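Local coordinates for type IV pilus secretin PilQ family protein (Vibrio cholerae, PDB 6W6M) that forms the outer-membrane secretin channel of the type IVa competence pilus and is required for natural competence, at the interface of chains A and B. Numbering follows the deposited sequence. Chains: chain A/B, Type IV pilus secretin PilQ family protein.

Contact 1: the interface of chains A and B. Residues chain A 184-186, 225; chain B 195, 208, 211-212.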
loop_
_atom_site.group_PDB
_atom_site.type_symbol
_atom_site.label_atom_id
_atom_site.label_comp_id
_atom_site.label_asym_id
_atom_site.label_seq_id
_atom_site.Cartn_x
_atom_site.Cartn_y
_atom_site.Cartn_z
ATOM N N VAL A 184 3.638 80.991 34.061
ATOM C CA VAL A 184 3.853 81.606 32.758
ATOM C C VAL A 184 2.922 80.961 31.743
ATOM O O VAL A 184 2.462 79.829 31.924
ATOM C CB VAL A 184 5.321 81.487 32.296
ATOM C CG1 VAL A 184 6.229 82.343 33.164
ATOM C CG2 VAL A 184 5.763 80.034 32.325
ATOM N N VAL A 185 2.637 81.698 30.670
ATOM C CA VAL A 185 1.719 81.239 29.633
ATOM C C VAL A 185 2.368 81.364 28.262
ATOM O O VAL A 185 3.475 81.898 28.130
ATOM C CB VAL A 185 0.397 82.025 29.678
ATOM C CG1 VAL A 185 -0.350 81.739 30.969
ATOM C CG2 VAL A 185 0.670 83.515 29.526
ATOM N N SER A 186 1.676 80.882 27.234
ATOM C CA SER A 186 2.163 80.949 25.862
ATOM C C SER A 186 1.839 82.318 25.263
ATOM O O SER A 186 1.450 83.257 25.962
ATOM C CB SER A 186 1.568 79.809 25.039
ATOM O OG SER A 186 2.020 78.552 25.510
ATOM N N LEU A 225 3.461 76.286 34.290
ATOM C CA LEU A 225 3.326 76.731 32.913
ATOM C C LEU A 225 1.960 76.310 32.398
ATOM O O LEU A 225 1.457 75.239 32.754
ATOM C CB LEU A 225 4.442 76.154 32.026
ATOM C CG LEU A 225 4.709 74.642 32.019
ATOM C CD1 LEU A 225 3.780 73.897 31.070
ATOM C CD2 LEU A 225 6.162 74.350 31.668
ATOM N N LEU B 195 8.756 89.426 29.545
ATOM C CA LEU B 195 8.667 88.842 30.881
ATOM C C LEU B 195 9.616 89.593 31.805
ATOM O O LEU B 195 10.547 90.267 31.354
ATOM C CB LEU B 195 8.996 87.343 30.868
ATOM C CG LEU B 195 8.770 86.530 32.152
ATOM C CD1 LEU B 195 7.938 85.279 31.901
ATOM C CD2 LEU B 195 10.096 86.168 32.804
ATOM N N ILE B 208 12.687 77.383 31.755
ATOM C CA ILE B 208 11.261 77.651 31.591
ATOM C C ILE B 208 11.016 78.451 30.316
ATOM O O ILE B 208 10.018 78.221 29.613
ATOM C CB ILE B 208 10.693 78.347 32.846
ATOM C CG1 ILE B 208 9.175 78.176 32.914
ATOM C CG2 ILE B 208 11.054 79.824 32.893
ATOM C CD1 ILE B 208 8.733 76.797 33.334
ATOM N N GLN B 211 11.375 76.031 27.411
ATOM C CA GLN B 211 10.285 75.065 27.371
ATOM C C GLN B 211 9.015 75.694 26.823
ATOM O O GLN B 211 8.410 75.168 25.883
ATOM C CB GLN B 211 10.024 74.499 28.768
ATOM C CG GLN B 211 11.098 73.566 29.290
ATOM C CD GLN B 211 11.250 73.651 30.797
ATOM O OE1 GLN B 211 10.427 74.257 31.483
ATOM N NE2 GLN B 211 12.315 73.054 31.320
ATOM N N VAL B 212 8.599 76.824 27.397
ATOM C CA VAL B 212 7.295 77.387 27.053
ATOM C C VAL B 212 7.284 77.874 25.607
ATOM O O VAL B 212 6.504 77.391 24.779
ATOM C CB VAL B 212 6.918 78.507 28.034
ATOM C CG1 VAL B 212 5.628 79.179 27.597
ATOM C CG2 VAL B 212 6.775 77.933 29.433
#
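A:Val184 divides its two methyl groups between two elements of the neighbouring subunit, a strand and a helix, in the periplasmic part of this secretin. All the residues in contact belong to the stretch recognised as the secretin/TonB short N-terminal domain, a small mixed alpha/beta module whose copies stand side by side in the ring. The contact offers a worked example of heterologous packing: one surface of a copy meets a different surface of the next.

Branched aliphatic side chains pack against one another. A:Val184 CG1 touches B:Leu195 CD1 at 3.6 Å, the two side chains meeting at about a right angle; B:Leu195 comes from strand 192-197, and with its CG anti to the backbone N (chi1 -172°) it extends one methyl towards the valine. The other branch, A:Val184 CG2, faces helix 202-212, where it lies 3.7 Å from B:Val212 CG2 and 3.9 Å from the methylene B:Ile208 CG1. These two helix residues, one turn apart, thus present a shared apolar face to a single methyl, each side chain inclined to that of the valine.

A second apolar group enters from strand 224-227. A:Leu225 uses its stem for one neighbour, CB lying 3.9 Å from B:Val212 CG2, and a terminal branch for another, CD2 lying 3.9 Å from B:Ile208 CD1. The leucine and isoleucine side chains run past each other in opposite directions, so they overlap alongside. B:Val212 CG2 consequently packs against both A:Val184 and A:Leu225, which helps explain why this valine, at the end of its helix, has 69 Å² hidden by the partner.

A methyl also meets the backbone. With chi1 at 175°, B:Val212 turns CG1 anti to its own N and towards the main chain of A:Val185, where CG1 rests 3.5 Å from the carbonyl O.

Contact 2: the interface of chains A and B. Residues chain A 411-413; chain B 534, 536.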
loop_
_atom_site.group_PDB
_atom_site.type_symbol
_atom_site.label_atom_id
_atom_site.label_comp_id
_atom_site.label_asym_id
_atom_site.label_seq_id
_atom_site.Cartn_x
_atom_site.Cartn_y
_atom_site.Cartn_z
ATOM N N ALA A 411 0.549 -34.688 63.119
ATOM C CA ALA A 411 0.537 -33.293 63.531
ATOM C C ALA A 411 1.609 -32.517 62.784
ATOM O O ALA A 411 2.530 -33.092 62.199
ATOM C CB ALA A 411 0.740 -33.168 65.034
ATOM N N LEU A 412 1.473 -31.189 62.807
ATOM C CA LEU A 412 2.490 -30.288 62.276
ATOM C C LEU A 412 2.263 -28.891 62.826
ATOM O O LEU A 412 1.121 -28.495 63.052
ATOM C CB LEU A 412 2.464 -30.248 60.747
ATOM C CG LEU A 412 3.433 -29.288 60.061
ATOM C CD1 LEU A 412 4.856 -29.675 60.357
ATOM C CD2 LEU A 412 3.195 -29.281 58.577
ATOM N N GLN A 413 3.338 -28.137 63.071
ATOM C CA GLN A 413 3.241 -26.754 63.541
ATOM C C GLN A 413 4.486 -25.936 63.182
ATOM O O GLN A 413 5.553 -26.194 63.729
ATOM C CB GLN A 413 3.040 -26.718 65.053
ATOM C CG GLN A 413 2.786 -25.322 65.593
ATOM C CD GLN A 413 2.422 -25.321 67.060
ATOM O OE1 GLN A 413 2.266 -26.374 67.672
ATOM N NE2 GLN A 413 2.288 -24.133 67.636
ATOM N N LYS B 534 8.255 -27.977 63.800
ATOM C CA LYS B 534 8.434 -28.788 64.990
ATOM C C LYS B 534 7.215 -29.658 65.240
ATOM O O LYS B 534 6.262 -29.675 64.465
ATOM C CB LYS B 534 8.722 -27.917 66.206
ATOM C CG LYS B 534 7.740 -26.812 66.438
ATOM C CD LYS B 534 7.954 -26.241 67.814
ATOM C CE LYS B 534 7.345 -24.874 67.963
ATOM N NZ LYS B 534 8.011 -24.098 69.040
ATOM N N PRO B 536 4.008 -30.353 67.639
ATOM C CA PRO B 536 3.234 -29.290 68.305
ATOM C C PRO B 536 3.546 -29.015 69.770
ATOM O O PRO B 536 3.508 -27.849 70.178
ATOM C CB PRO B 536 1.802 -29.777 68.099
ATOM C CG PRO B 536 1.855 -30.355 66.750
ATOM C CD PRO B 536 3.179 -31.063 66.654
#
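A:Gln413 and B:Lys534 join two long strands of neighbouring subunits, 404-429 of chain A and 518-534 of chain B, in an antiparallel bridge. Both strands belong to the secretin beta-barrel, and the pair illustrates how such a barrel can be continued from one subunit to the next through the main chain.

In the first shell, the backbone N of B:Lys534 donates a hydrogen bond to the carbonyl O of A:Gln413, 3.2 Å away. The same oxygen has B:Lys534 CG beside it at 3.5 Å: a chi1 of 52° sets CG between the lysine's own backbone N and carbonyl carbon, near the bonded oxygen, and the chain beyond runs extended.

Next to the bridge, B:Pro536 supplies an apolar contact. Its ring turns the CG and CD edge towards A:Ala411, whose CB is 3.5 Å from CG. The side chain of A:Gln413 projects from the same strand face, two residues further on, and its amide end passes by the other part of the ring. As modelled, A:Gln413 OE1 lies 3.2 Å from B:Pro536 O, although both atoms can only accept; at this resolution the amide orientation is doubtful, and a flipped amide could place NE2, a donor, near that carbonyl.

Further out, strand alternation sets the direction of each group. A:Leu412 sends its side chain to the opposite face and offers the proline its backbone, while the extended chain of A:Gln413 carries its amide away from the strand. On the partner, B:Pro536 follows the end of strand 518-534, its phi of -47° restricted by the ring.

About 115 Å separates the centres of contact 1 and contact 2, which share no residue or secondary-structure element. They lie towards opposite ends of the modelled part of each subunit, contact 1 in a periplasmic module and contact 2 in the secretin barrel. Their chemistry differs accordingly: side-chain packing between small domains in one, strand pairing with adjacent apolar contact in the other. Both form between unlike surfaces of identical chains, as a ring requires, and their repetition around the fourteen-subunit assembly probably helps hold neighbouring subunits in register at widely spaced levels of the channel.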